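Local atomic coordinates of lipid Binding Protein (Caenorhabditis elegans, PDB entry 6C1Z), a protein that binds unsaturated fatty acids such as oleic acid and carries them from the lysosome to the nucleus to activate longevity genes. Residues A[92-100]-A[108-116]; A[116-124]-A[130-138]. All blocks are in the same frame, centred on the assembly; numbering follows the deposited sequence.

Contact 1: A[92-100]-A[108-116]; sequences NGKFISHQD and SSVFTTWLE. With SO4 (sulfate ion), chain B.
In the antiparallel hairpin of strands 94-101 and 109-116, Q99 crosses the edge of the F111 ring on the face that also carries F95, S97, S109 and T113. With CG anti to the backbone N (chi1 -178°), the extended Q99 chain brings NE2 to 3.6 Å from F111 CE2, in the ring plane, the amide standing 86° to the ring. S97 CB meets the same edge, 3.9 Å from F111 CD2. The amide is tied at both ends: NE2 bonds to E76, while a water donates to OE1 and accepts from S109 OG, itself bonded to Y23 of helix 20-27. These residues line the interior of the fatty acid-binding protein barrel, where F95 turns away to meet the rings of F8, W53, F55 and F90 edge to face. Six backbone hydrogen bonds join the pairs F95-T113, S97-F111 and Q99-S109. On the outer face, K94 runs alongside W114 and lays CE over its five-membered ring, 4.3 Å from the centroid, a CH-pi contact. W114 NE1 donates to E116 OE2 at 2.8 Å, in the indole plane but from above the carboxylate. Further along, V110 CG2 packs 3.6 Å from H98 CD2.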
ATOM      1  N   ASN A  92     -14.054  -9.024  -4.167  1.00 26.39           N
ATOM      2  CA  ASN A  92     -14.841  -8.144  -5.013  1.00 27.12           C
ATOM      3  C   ASN A  92     -13.955  -7.268  -5.899  1.00 24.30           C
ATOM      4  O   ASN A  92     -14.201  -6.075  -6.080  1.00 27.09           O
ATOM      5  CB  ASN A  92     -15.809  -7.311  -4.173  1.00 32.89           C
ATOM      6  CG  ASN A  92     -16.792  -8.171  -3.413  1.00 64.07           C
ATOM      7  OD1 ASN A  92     -17.429  -9.049  -3.996  1.00 55.41           O
ATOM      8  ND2 ASN A  92     -16.906  -7.947  -2.104  1.00 55.68           N
ATOM      9  N   GLY A  93     -12.917  -7.883  -6.469  1.00 23.45           N
ATOM     10  CA  GLY A  93     -12.084  -7.199  -7.436  1.00 22.36           C
ATOM     11  C   GLY A  93     -10.978  -6.348  -6.853  1.00 20.17           C
ATOM     12  O   GLY A  93     -10.326  -5.624  -7.618  1.00 21.93           O
ATOM     13  N   LYS A  94     -10.798  -6.349  -5.538  1.00 19.73           N
ATOM     14  CA  LYS A  94      -9.874  -5.439  -4.878  1.00 20.55           C
ATOM     15  C   LYS A  94      -8.911  -6.209  -3.996  1.00 18.47           C
ATOM     16  O   LYS A  94      -9.281  -7.200  -3.374  1.00 19.64           O
ATOM     17  CB  LYS A  94     -10.611  -4.444  -3.978  1.00 23.01           C
ATOM     18  CG  LYS A  94     -11.797  -3.768  -4.626  1.00 27.89           C
ATOM     19  CD  LYS A  94     -12.302  -2.630  -3.756  1.00 28.45           C
ATOM     20  CE  LYS A  94     -13.361  -1.798  -4.481  1.00 45.59           C
ATOM     21  NZ  LYS A  94     -14.552  -2.611  -4.846  1.00 61.30           N
ATOM     22  N   PHE A  95      -7.651  -5.756  -3.955  1.00 17.89           N
ATOM     23  CA  PHE A  95      -6.710  -6.230  -2.942  1.00 17.48           C
ATOM     24  C   PHE A  95      -6.917  -5.453  -1.646  1.00 17.99           C
ATOM     25  O   PHE A  95      -6.932  -4.222  -1.654  1.00 20.13           O
ATOM     26  CB  PHE A  95      -5.251  -6.050  -3.370  1.00 18.93           C
ATOM     27  CG  PHE A  95      -4.769  -7.013  -4.415  1.00 17.65           C
ATOM     28  CD1 PHE A  95      -4.865  -6.698  -5.757  1.00 18.68           C
ATOM     29  CD2 PHE A  95      -4.147  -8.198  -4.049  1.00 18.62           C
ATOM     30  CE1 PHE A  95      -4.397  -7.557  -6.717  1.00 21.41           C
ATOM     31  CE2 PHE A  95      -3.664  -9.066  -4.996  1.00 20.36           C
ATOM     32  CZ  PHE A  95      -3.779  -8.749  -6.348  1.00 22.27           C
ATOM     33  N   ILE A  96      -7.127  -6.163  -0.548  1.00 18.69           N
ATOM     34  CA  ILE A  96      -7.349  -5.552   0.757  1.00 20.41           C
ATOM     35  C   ILE A  96      -6.291  -6.098   1.696  1.00 19.48           C
ATOM     36  O   ILE A  96      -6.201  -7.318   1.893  1.00 21.28           O
ATOM     37  CB  ILE A  96      -8.738  -5.869   1.302  1.00 21.46           C
ATOM     38  CG1 ILE A  96      -9.802  -5.445   0.293  1.00 23.29           C
ATOM     39  CG2 ILE A  96      -8.926  -5.179   2.639  1.00 24.52           C
ATOM     40  CD1 ILE A  96     -11.210  -5.831   0.698  1.00 29.16           C
ATOM     41  N   SER A  97      -5.474  -5.207   2.255  1.00 19.59           N
ATOM     42  CA  SER A  97      -4.469  -5.583   3.245  1.00 19.74           C
ATOM     43  C   SER A  97      -4.835  -5.042   4.626  1.00 20.71           C
ATOM     44  O   SER A  97      -5.029  -3.833   4.808  1.00 20.13           O
ATOM     45  CB  SER A  97      -3.106  -5.063   2.826  1.00 19.49           C
ATOM     46  OG  SER A  97      -2.170  -5.444   3.834  1.00 22.85           O
ATOM     47  N   HIS A  98      -4.957  -5.952   5.600  1.00 19.98           N
ATOM     48  CA  HIS A  98      -5.086  -5.592   7.005  1.00 20.34           C
ATOM     49  C   HIS A  98      -3.711  -5.671   7.644  1.00 20.45           C
ATOM     50  O   HIS A  98      -3.160  -6.761   7.815  1.00 21.59           O
ATOM     51  CB  HIS A  98      -6.084  -6.501   7.712  1.00 21.83           C
ATOM     52  CG  HIS A  98      -7.503  -6.162   7.391  1.00 24.34           C
ATOM     53  ND1 HIS A  98      -8.135  -6.585   6.238  1.00 24.37           N
ATOM     54  CD2 HIS A  98      -8.384  -5.363   8.033  1.00 30.00           C
ATOM     55  CE1 HIS A  98      -9.370  -6.108   6.217  1.00 25.46           C
ATOM     56  NE2 HIS A  98      -9.539  -5.352   7.285  1.00 26.85           N
ATOM     57  N   GLN A  99      -3.145  -4.514   7.949  1.00 19.61           N
ATOM     58  CA  GLN A  99      -1.826  -4.417   8.558  1.00 21.87           C
ATOM     59  C   GLN A  99      -2.081  -4.180  10.044  1.00 20.80           C
ATOM     60  O   GLN A  99      -2.342  -3.053  10.458  1.00 20.04           O
ATOM     61  CB  GLN A  99      -1.051  -3.278   7.902  1.00 19.68           C
ATOM     62  CG  GLN A  99       0.380  -3.160   8.467  1.00 21.18           C
ATOM     63  CD  GLN A  99       1.125  -1.971   7.903  1.00 20.94           C
ATOM     64  OE1 GLN A  99       0.978  -0.841   8.375  1.00 23.80           O
ATOM     65  NE2 GLN A  99       1.929  -2.215   6.877  1.00 23.87           N
ATOM     66  N   ASP A 100      -2.002  -5.249  10.833  1.00 22.36           N
ATOM     67  CA  ASP A 100      -2.355  -5.204  12.249  1.00 23.03           C
ATOM     68  C   ASP A 100      -1.137  -4.923  13.127  1.00 23.68           C
ATOM     69  O   ASP A 100      -0.094  -5.579  13.008  1.00 25.76           O
ATOM     70  CB  ASP A 100      -2.994  -6.524  12.698  1.00 26.53           C
ATOM     71  CG  ASP A 100      -4.363  -6.773  12.093  1.00 32.42           C
ATOM     72  OD1 ASP A 100      -5.016  -5.826  11.626  1.00 32.24           O
ATOM     73  OD2 ASP A 100      -4.803  -7.942  12.119  1.00 42.72           O
ATOM     74  N   SER A 108      -2.781   0.319  13.546  1.00 23.91           N
ATOM     75  CA  SER A 108      -3.109  -0.599  12.476  1.00 21.19           C
ATOM     76  C   SER A 108      -3.634   0.191  11.292  1.00 19.73           C
ATOM     77  O   SER A 108      -4.136   1.315  11.445  1.00 23.65           O
ATOM     78  CB  SER A 108      -4.164  -1.602  12.957  1.00 25.08           C
ATOM     79  OG  SER A 108      -3.676  -2.384  14.021  1.00 26.46           O
ATOM     80  N   SER A 109      -3.547  -0.419  10.110  1.00 18.50           N
ATOM     81  CA  SER A 109      -3.998   0.212   8.881  1.00 18.82           C
ATOM     82  C   SER A 109      -4.729  -0.796   8.012  1.00 17.83           C
ATOM     83  O   SER A 109      -4.539  -2.003   8.126  1.00 19.26           O
ATOM     84  CB  SER A 109      -2.842   0.760   8.038  1.00 20.94           C
ATOM     85  OG  SER A 109      -2.198   1.853   8.668  1.00 21.35           O
ATOM     86  N   VAL A 110      -5.581  -0.271   7.119  1.00 18.49           N
ATOM     87  CA  VAL A 110      -6.192  -1.064   6.051  1.00 19.46           C
ATOM     88  C   VAL A 110      -5.849  -0.405   4.732  1.00 19.12           C
ATOM     89  O   VAL A 110      -6.101   0.791   4.555  1.00 18.80           O
ATOM     90  CB  VAL A 110      -7.720  -1.177   6.197  1.00 19.59           C
ATOM     91  CG1 VAL A 110      -8.298  -2.009   5.059  1.00 24.08           C
ATOM     92  CG2 VAL A 110      -8.053  -1.810   7.517  1.00 24.43           C
ATOM     93  N   PHE A 111      -5.279  -1.183   3.810  1.00 17.40           N
ATOM     94  CA  PHE A 111      -4.929  -0.709   2.481  1.00 18.04           C
ATOM     95  C   PHE A 111      -5.837  -1.380   1.463  1.00 19.17           C
ATOM     96  O   PHE A 111      -6.036  -2.592   1.503  1.00 23.01           O
ATOM     97  CB  PHE A 111      -3.484  -1.041   2.150  1.00 18.52           C
ATOM     98  CG  PHE A 111      -2.508  -0.623   3.205  1.00 19.60           C
ATOM     99  CD1 PHE A 111      -2.377   0.701   3.583  1.00 22.56           C
ATOM    100  CD2 PHE A 111      -1.733  -1.561   3.842  1.00 24.56           C
ATOM    101  CE1 PHE A 111      -1.450   1.070   4.572  1.00 23.97           C
ATOM    102  CE2 PHE A 111      -0.809  -1.186   4.824  1.00 24.35           C
ATOM    103  CZ  PHE A 111      -0.676   0.119   5.171  1.00 21.01           C
ATOM    104  N   THR A 112      -6.422  -0.597   0.568  1.00 16.75           N
ATOM    105  CA  THR A 112      -7.285  -1.140  -0.469  1.00 17.30           C
ATOM    106  C   THR A 112      -6.747  -0.690  -1.805  1.00 17.09           C
ATOM    107  O   THR A 112      -6.475   0.500  -1.977  1.00 19.35           O
ATOM    108  CB  THR A 112      -8.717  -0.648  -0.280  1.00 19.29           C
ATOM    109  OG1 THR A 112      -9.146  -0.944   1.055  1.00 20.71           O
ATOM    110  CG2 THR A 112      -9.646  -1.341  -1.278  1.00 21.89           C
ATOM    111  N   THR A 113      -6.580  -1.637  -2.738  1.00 17.60           N
ATOM    112  CA  THR A 113      -6.068  -1.345  -4.070  1.00 17.66           C
ATOM    113  C   THR A 113      -7.077  -1.870  -5.073  1.00 16.53           C
ATOM    114  O   THR A 113      -7.471  -3.030  -5.023  1.00 17.73           O
ATOM    115  CB  THR A 113      -4.703  -1.989  -4.287  1.00 17.30           C
ATOM    116  OG1 THR A 113      -3.796  -1.538  -3.271  1.00 18.34           O
ATOM    117  CG2 THR A 113      -4.109  -1.630  -5.610  1.00 18.26           C
ATOM    118  N   TRP A 114      -7.479  -1.005  -6.002  1.00 18.27           N
ATOM    119  CA  TRP A 114      -8.511  -1.390  -6.954  1.00 19.64           C
ATOM    120  C   TRP A 114      -8.282  -0.641  -8.256  1.00 18.78           C
ATOM    121  O   TRP A 114      -7.512   0.300  -8.335  1.00 19.02           O
ATOM    122  CB  TRP A 114      -9.929  -1.241  -6.372  1.00 20.74           C
ATOM    123  CG  TRP A 114     -10.489   0.149  -6.307  1.00 20.51           C
ATOM    124  CD1 TRP A 114     -11.400   0.706  -7.174  1.00 23.27           C
ATOM    125  CD2 TRP A 114     -10.223   1.152  -5.317  1.00 21.14           C
ATOM    126  NE1 TRP A 114     -11.678   1.986  -6.792  1.00 25.35           N
ATOM    127  CE2 TRP A 114     -11.020   2.276  -5.633  1.00 23.14           C
ATOM    128  CE3 TRP A 114      -9.409   1.198  -4.172  1.00 21.40           C
ATOM    129  CZ2 TRP A 114     -10.986   3.451  -4.891  1.00 23.82           C
ATOM    130  CZ3 TRP A 114      -9.400   2.350  -3.415  1.00 21.72           C
ATOM    131  CH2 TRP A 114     -10.191   3.472  -3.779  1.00 22.32           C
ATOM    132  N   LEU A 115      -8.971  -1.093  -9.298  1.00 19.60           N
ATOM    133  CA  LEU A 115      -8.865  -0.506 -10.634  1.00 20.01           C
ATOM    134  C   LEU A 115     -10.160   0.184 -11.029  1.00 20.95           C
ATOM    135  O   LEU A 115     -11.257  -0.324 -10.776  1.00 23.13           O
ATOM    136  CB  LEU A 115      -8.530  -1.575 -11.671  1.00 21.68           C
ATOM    137  CG  LEU A 115      -7.249  -2.383 -11.474  1.00 22.22           C
ATOM    138  CD1 LEU A 115      -7.052  -3.371 -12.596  1.00 26.19           C
ATOM    139  CD2 LEU A 115      -6.054  -1.461 -11.370  1.00 24.39           C
ATOM    140  N   GLU A 116     -10.027   1.344 -11.655  1.00 21.13           N
ATOM    141  CA  GLU A 116     -11.177   2.073 -12.168  1.00 23.75           C
ATOM    142  C   GLU A 116     -10.794   2.673 -13.497  1.00 24.84           C
ATOM    143  O   GLU A 116      -9.906   3.527 -13.562  1.00 24.61           O
ATOM    144  CB  GLU A 116     -11.621   3.177 -11.219  1.00 28.85           C
ATOM    145  CG  GLU A 116     -12.358   2.615 -10.044  1.00 33.94           C
ATOM    146  CD  GLU A 116     -12.972   3.672  -9.181  1.00 25.95           C
ATOM    147  OE1 GLU A 116     -12.681   4.871  -9.405  1.00 33.01           O
ATOM    148  OE2 GLU A 116     -13.711   3.289  -8.255  1.00 27.78           O
TER
HETATM  149  S   SO4 B 201      -5.436   1.051  16.104  1.00 45.30           S
HETATM  150  O1  SO4 B 201      -5.235  -0.398  16.064  1.00 46.23           O
HETATM  151  O2  SO4 B 201      -6.812   1.364  16.455  1.00 46.07           O
HETATM  152  O3  SO4 B 201      -4.520   1.653  17.069  1.00 48.90           O
HETATM  153  O4  SO4 B 201      -5.087   1.603  14.789  1.00 45.63           O
HETATM  154  O   HOH W   1     -10.746  -3.406  -8.994  1.00 25.77           O
HETATM  155  O   HOH W   2      -4.152  -3.082  -1.062  1.00 22.51           O
HETATM  156  O   HOH W   3      -0.274   0.701  10.198  1.00 26.15           O
HETATM  157  O   HOH W   4      -5.786  -3.706  10.052  1.00 30.92           O

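Contact 2: A[116-124]-A[130-138]; sequences ENGKLLQTY and ICRREFVKE
Y124 holds its CG anti to the carbonyl carbon, beside the backbone N (chi1 -41°), while R133 bends at chi2 and chi3, and the two side chains cross with R133 CD 3.6 Å from Y124 CE2. Ring and guanidinium planes stand 50° apart, and R133 NE makes only a weak hydrogen bond to Y124 OH, at 3.5 Å. The hydroxyl's stronger bond lies within its own strand: Y124 OH donates to Q122 OE1 at 2.7 Å, from above the amide plane. Q122 NE2 is meanwhile taken by T113, so both ends of this buried amide are engaged and its rotation is fixed. A phenylalanine in place of Y124 would probably leave Q122 OE1 without its hydroxyl donor and R133 NE without its weak acceptor. Nearer the root of the same ring side, C131 SG sits obliquely 3.7 Å from Y124 CD2, a sulfur-aromatic contact. Q122 OE1 also approaches F135 CE1 at 3.4 Å, and L120 CD2 packs 3.6 Å from F135 CD1, beside L44 of strand 43-49. On the opposite face of the sheet E134 reaches back to K119, whose NZ forms a salt bridge with E134 OE1 at 3.4 Å. R133 is further held by S17 and by a cation-pi contact with F20, and a sulfate, probably from the crystallisation liquor, lies about 5 Å from its side chain. An arginine on the last barrel strand, two residues before an aromatic, recalls the Arg-x-Tyr pair that grips the lipid carboxylate in many fatty acid-binding proteins, here with F135 in the tyrosine's place.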
ATOM      1  N   GLU A 116     -10.027   1.344 -11.655  1.00 21.13           N
ATOM      2  CA  GLU A 116     -11.177   2.073 -12.168  1.00 23.75           C
ATOM      3  C   GLU A 116     -10.794   2.673 -13.497  1.00 24.84           C
ATOM      4  O   GLU A 116      -9.906   3.527 -13.562  1.00 24.61           O
ATOM      5  CB  GLU A 116     -11.621   3.177 -11.219  1.00 28.85           C
ATOM      6  CG  GLU A 116     -12.358   2.615 -10.044  1.00 33.94           C
ATOM      7  CD  GLU A 116     -12.972   3.672  -9.181  1.00 25.95           C
ATOM      8  OE1 GLU A 116     -12.681   4.871  -9.405  1.00 33.01           O
ATOM      9  OE2 GLU A 116     -13.711   3.289  -8.255  1.00 27.78           O
ATOM     10  N   ASN A 117     -11.477   2.249 -14.544  1.00 24.08           N
ATOM     11  CA  ASN A 117     -11.367   2.884 -15.837  1.00 26.75           C
ATOM     12  C   ASN A 117      -9.909   3.081 -16.243  1.00 26.74           C
ATOM     13  O   ASN A 117      -9.510   4.133 -16.732  1.00 34.60           O
ATOM     14  CB  ASN A 117     -12.161   4.191 -15.857  1.00 28.83           C
ATOM     15  CG  ASN A 117     -13.607   3.987 -15.445  1.00 28.35           C
ATOM     16  OD1 ASN A 117     -14.294   3.148 -16.016  1.00 32.30           O
ATOM     17  ND2 ASN A 117     -14.051   4.715 -14.429  1.00 30.69           N
ATOM     18  N   GLY A 118      -9.115   2.036 -16.040  1.00 31.50           N
ATOM     19  CA  GLY A 118      -7.747   2.034 -16.501  1.00 32.52           C
ATOM     20  C   GLY A 118      -6.744   2.583 -15.518  1.00 30.60           C
ATOM     21  O   GLY A 118      -5.537   2.434 -15.742  1.00 33.46           O
ATOM     22  N   LYS A 119      -7.196   3.190 -14.429  1.00 24.77           N
ATOM     23  CA  LYS A 119      -6.309   3.715 -13.405  1.00 25.48           C
ATOM     24  C   LYS A 119      -6.293   2.768 -12.224  1.00 23.10           C
ATOM     25  O   LYS A 119      -7.198   1.954 -12.034  1.00 23.70           O
ATOM     26  CB  LYS A 119      -6.779   5.095 -12.952  1.00 24.82           C
ATOM     27  CG  LYS A 119      -6.673   6.162 -14.041  1.00 35.22           C
ATOM     28  CD  LYS A 119      -6.887   7.562 -13.481  1.00 51.00           C
ATOM     29  CE  LYS A 119      -6.135   8.602 -14.302  1.00 65.74           C
ATOM     30  NZ  LYS A 119      -6.233   9.975 -13.739  1.00 69.58           N
ATOM     31  N   LEU A 120      -5.250   2.887 -11.417  1.00 20.89           N
ATOM     32  CA  LEU A 120      -5.142   2.139 -10.177  1.00 21.54           C
ATOM     33  C   LEU A 120      -5.281   3.095  -8.998  1.00 19.40           C
ATOM     34  O   LEU A 120      -4.628   4.151  -8.958  1.00 20.77           O
ATOM     35  CB  LEU A 120      -3.834   1.367 -10.115  1.00 19.86           C
ATOM     36  CG  LEU A 120      -3.587   0.531  -8.857  1.00 20.23           C
ATOM     37  CD1 LEU A 120      -2.734  -0.693  -9.207  1.00 24.35           C
ATOM     38  CD2 LEU A 120      -2.900   1.356  -7.799  1.00 21.31           C
ATOM     39  N   LEU A 121      -6.176   2.750  -8.073  1.00 18.70           N
ATOM     40  CA  LEU A 121      -6.495   3.585  -6.923  1.00 20.77           C
ATOM     41  C   LEU A 121      -6.106   2.847  -5.654  1.00 17.95           C
ATOM     42  O   LEU A 121      -6.171   1.621  -5.601  1.00 18.79           O
ATOM     43  CB  LEU A 121      -7.991   3.984  -6.885  1.00 22.29           C
ATOM     44  CG  LEU A 121      -8.406   5.168  -7.768  1.00 29.61           C
ATOM     45  CD1 LEU A 121      -8.237   4.849  -9.231  1.00 34.84           C
ATOM     46  CD2 LEU A 121      -9.838   5.583  -7.477  1.00 32.38           C
ATOM     47  N   GLN A 122      -5.657   3.602  -4.673  1.00 20.16           N
ATOM     48  CA  GLN A 122      -5.408   3.039  -3.358  1.00 18.26           C
ATOM     49  C   GLN A 122      -6.015   3.926  -2.287  1.00 20.45           C
ATOM     50  O   GLN A 122      -6.081   5.147  -2.430  1.00 22.68           O
ATOM     51  CB  GLN A 122      -3.935   2.871  -3.052  1.00 20.79           C
ATOM     52  CG  GLN A 122      -3.219   1.944  -3.984  1.00 19.69           C
ATOM     53  CD  GLN A 122      -1.832   1.641  -3.508  1.00 19.90           C
ATOM     54  OE1 GLN A 122      -0.991   2.537  -3.378  1.00 21.34           O
ATOM     55  NE2 GLN A 122      -1.565   0.366  -3.291  1.00 23.40           N
ATOM     56  N   THR A 123      -6.446   3.303  -1.190  1.00 18.74           N
ATOM     57  CA  THR A 123      -6.682   4.031   0.040  1.00 20.03           C
ATOM     58  C   THR A 123      -5.830   3.419   1.138  1.00 18.87           C
ATOM     59  O   THR A 123      -5.680   2.199   1.203  1.00 18.81           O
ATOM     60  CB  THR A 123      -8.169   4.038   0.459  1.00 20.90           C
ATOM     61  OG1 THR A 123      -8.682   2.698   0.494  1.00 21.28           O
ATOM     62  CG2 THR A 123      -9.000   4.875  -0.503  1.00 24.66           C
ATOM     63  N   TYR A 124      -5.290   4.278   1.991  1.00 19.31           N
ATOM     64  CA  TYR A 124      -4.627   3.859   3.215  1.00 17.95           C
ATOM     65  C   TYR A 124      -5.402   4.478   4.362  1.00 18.75           C
ATOM     66  O   TYR A 124      -5.529   5.704   4.450  1.00 20.04           O
ATOM     67  CB  TYR A 124      -3.166   4.324   3.286  1.00 19.47           C
ATOM     68  CG  TYR A 124      -2.340   4.247   2.023  1.00 19.96           C
ATOM     69  CD1 TYR A 124      -2.528   3.228   1.100  1.00 19.48           C
ATOM     70  CD2 TYR A 124      -1.358   5.192   1.771  1.00 20.31           C
ATOM     71  CE1 TYR A 124      -1.771   3.169  -0.048  1.00 20.90           C
ATOM     72  CE2 TYR A 124      -0.596   5.128   0.625  1.00 23.13           C
ATOM     73  CZ  TYR A 124      -0.820   4.112  -0.269  1.00 20.97           C
ATOM     74  OH  TYR A 124      -0.055   4.073  -1.422  1.00 24.96           O
ATOM     75  N   ILE A 130      -8.173   8.710   6.190  1.00 27.27           N
ATOM     76  CA  ILE A 130      -8.067   7.976   4.936  1.00 26.87           C
ATOM     77  C   ILE A 130      -7.253   8.797   3.949  1.00 23.31           C
ATOM     78  O   ILE A 130      -7.581   9.958   3.675  1.00 28.49           O
ATOM     79  CB  ILE A 130      -9.445   7.645   4.345  1.00 31.34           C
ATOM     80  CG1 ILE A 130     -10.173   6.654   5.241  1.00 38.94           C
ATOM     81  CG2 ILE A 130      -9.291   7.042   2.947  1.00 32.18           C
ATOM     82  CD1 ILE A 130     -11.589   6.426   4.843  1.00 42.52           C
ATOM     83  N   CYS A 131      -6.217   8.178   3.406  1.00 24.03           N
ATOM     84  CA  CYS A 131      -5.404   8.726   2.324  1.00 26.00           C
ATOM     85  C   CYS A 131      -5.885   8.103   1.019  1.00 19.81           C
ATOM     86  O   CYS A 131      -6.176   6.909   0.978  1.00 21.42           O
ATOM     87  CB  CYS A 131      -3.907   8.395   2.544  1.00 24.29           C
ATOM     88  SG  CYS A 131      -2.869   8.473   1.062  1.00 23.50           S
ATOM     89  N   ARG A 132      -5.941   8.900  -0.047  1.00 21.35           N
ATOM     90  CA  ARG A 132      -6.347   8.427  -1.365  1.00 22.76           C
ATOM     91  C   ARG A 132      -5.219   8.698  -2.352  1.00 21.17           C
ATOM     92  O   ARG A 132      -4.664   9.793  -2.371  1.00 25.04           O
ATOM     93  CB  ARG A 132      -7.633   9.128  -1.843  1.00 25.34           C
ATOM     94  CG  ARG A 132      -8.810   9.016  -0.900  1.00 30.26           C
ATOM     95  CD  ARG A 132     -10.020   9.843  -1.358  1.00 37.66           C
ATOM     96  NE  ARG A 132     -11.163   9.565  -0.496  1.00 37.09           N
ATOM     97  CZ  ARG A 132     -11.856   8.438  -0.547  1.00 43.47           C
ATOM     98  NH1 ARG A 132     -11.536   7.509  -1.438  1.00 48.93           N
ATOM     99  NH2 ARG A 132     -12.876   8.247   0.280  1.00 61.43           N
ATOM    100  N   ARG A 133      -4.874   7.697  -3.137  1.00 20.60           N
ATOM    101  CA  ARG A 133      -3.844   7.835  -4.152  1.00 22.89           C
ATOM    102  C   ARG A 133      -4.342   7.262  -5.460  1.00 24.07           C
ATOM    103  O   ARG A 133      -5.137   6.320  -5.478  1.00 25.90           O
ATOM    104  CB  ARG A 133      -2.538   7.191  -3.729  1.00 25.39           C
ATOM    105  CG  ARG A 133      -1.683   8.234  -3.015  1.00 44.97           C
ATOM    106  CD  ARG A 133      -0.945   7.706  -1.849  1.00 37.45           C
ATOM    107  NE  ARG A 133       0.446   7.417  -2.155  1.00 32.42           N
ATOM    108  CZ  ARG A 133       1.424   8.321  -2.177  1.00 30.52           C
ATOM    109  NH1 ARG A 133       1.166   9.597  -1.987  1.00 29.80           N
ATOM    110  NH2 ARG A 133       2.663   7.948  -2.435  1.00 29.82           N
ATOM    111  N   GLU A 134      -3.904   7.870  -6.556  1.00 22.61           N
ATOM    112  CA  GLU A 134      -4.269   7.451  -7.896  1.00 24.45           C
ATOM    113  C   GLU A 134      -3.002   7.332  -8.740  1.00 23.36           C
ATOM    114  O   GLU A 134      -2.140   8.224  -8.712  1.00 24.88           O
ATOM    115  CB  GLU A 134      -5.228   8.473  -8.494  1.00 27.44           C
ATOM    116  CG  GLU A 134      -5.680   8.170  -9.890  1.00 33.43           C
ATOM    117  CD  GLU A 134      -6.577   9.265 -10.427  1.00 47.35           C
ATOM    118  OE1 GLU A 134      -6.162  10.442 -10.391  1.00 53.06           O
ATOM    119  OE2 GLU A 134      -7.702   8.951 -10.860  1.00 55.19           O
ATOM    120  N   PHE A 135      -2.922   6.254  -9.521  1.00 23.58           N
ATOM    121  CA  PHE A 135      -1.786   5.933 -10.379  1.00 22.60           C
ATOM    122  C   PHE A 135      -2.261   5.674 -11.799  1.00 25.52           C
ATOM    123  O   PHE A 135      -3.393   5.230 -12.034  1.00 26.86           O
ATOM    124  CB  PHE A 135      -1.112   4.617  -9.944  1.00 22.91           C
ATOM    125  CG  PHE A 135      -0.523   4.625  -8.544  1.00 23.27           C
ATOM    126  CD1 PHE A 135      -1.325   4.540  -7.417  1.00 21.06           C
ATOM    127  CD2 PHE A 135       0.859   4.673  -8.362  1.00 23.85           C
ATOM    128  CE1 PHE A 135      -0.777   4.525  -6.176  1.00 22.34           C
ATOM    129  CE2 PHE A 135       1.420   4.675  -7.111  1.00 23.29           C
ATOM    130  CZ  PHE A 135       0.607   4.596  -6.015  1.00 22.86           C
ATOM    131  N   VAL A 136      -1.379   5.958 -12.764  1.00 27.15           N
ATOM    132  CA  VAL A 136      -1.611   5.637 -14.170  1.00 30.36           C
ATOM    133  C   VAL A 136      -0.591   4.600 -14.625  1.00 29.40           C
ATOM    134  O   VAL A 136       0.526   4.512 -14.094  1.00 28.36           O
ATOM    135  CB  VAL A 136      -1.551   6.872 -15.087  1.00 34.54           C
ATOM    136  CG1 VAL A 136      -2.546   7.902 -14.637  1.00 50.59           C
ATOM    137  CG2 VAL A 136      -0.131   7.443 -15.145  1.00 38.73           C
ATOM    138  N   LYS A 137      -0.975   3.810 -15.614  1.00 31.46           N
ATOM    139  CA  LYS A 137      -0.073   2.801 -16.146  1.00 31.73           C
ATOM    140  C   LYS A 137       1.174   3.450 -16.737  1.00 32.34           C
ATOM    141  O   LYS A 137       1.079   4.412 -17.508  1.00 37.98           O
ATOM    142  CB  LYS A 137      -0.799   1.981 -17.208  1.00 45.58           C
ATOM    143  CG  LYS A 137      -0.278   0.564 -17.381  1.00 54.60           C
ATOM    144  CD  LYS A 137      -0.518  -0.267 -16.128  1.00 51.66           C
ATOM    145  CE  LYS A 137      -0.101  -1.711 -16.313  1.00 57.98           C
ATOM    146  NZ  LYS A 137      -0.984  -2.418 -17.273  1.00 59.48           N
ATOM    147  N   GLU A 138       2.349   2.946 -16.361  1.00 36.42           N
ATOM    148  CA  GLU A 138       3.611   3.470 -16.893  1.00 42.25           C
ATOM    149  C   GLU A 138       3.618   3.378 -18.407  1.00 59.81           C
ATOM    150  O   GLU A 138       3.868   2.313 -18.969  1.00 59.71           O
ATOM    151  CB  GLU A 138       4.802   2.691 -16.327  1.00 43.77           C
ATOM    152  CG  GLU A 138       6.153   3.380 -16.500  1.00 53.85           C
ATOM    153  CD  GLU A 138       7.297   2.547 -15.948  1.00 57.35           C
ATOM    154  OE1 GLU A 138       7.295   1.324 -16.195  1.00 56.13           O
ATOM    155  OE2 GLU A 138       8.192   3.099 -15.264  1.00 52.27           O
TER
HETATM  156  O   HOH W   5      -3.913   4.408 -16.516  1.00 39.78           O

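Contact 1 closes before contact 2 opens, and the two share E116, where a type I' turn from E116 to K119 leads strand 109-116 into strand 119-126. Their centres lie 12 Å apart in one antiparallel sheet, and these middle strands are themselves neighbours: W114 O lies 2.8 Å from L121 N, and T112 O 2.9 Å from T123 N. Inside, the F111 and Y124 rings meet nearly at right angles and join the inner faces of both hairpins. Strand 83-91 continues the sheet beyond contact 1 and strand 10-18 beyond contact 2. The four strands thus form a continuous up-and-down meander, a large part of the barrel wall around the lipid-binding interior.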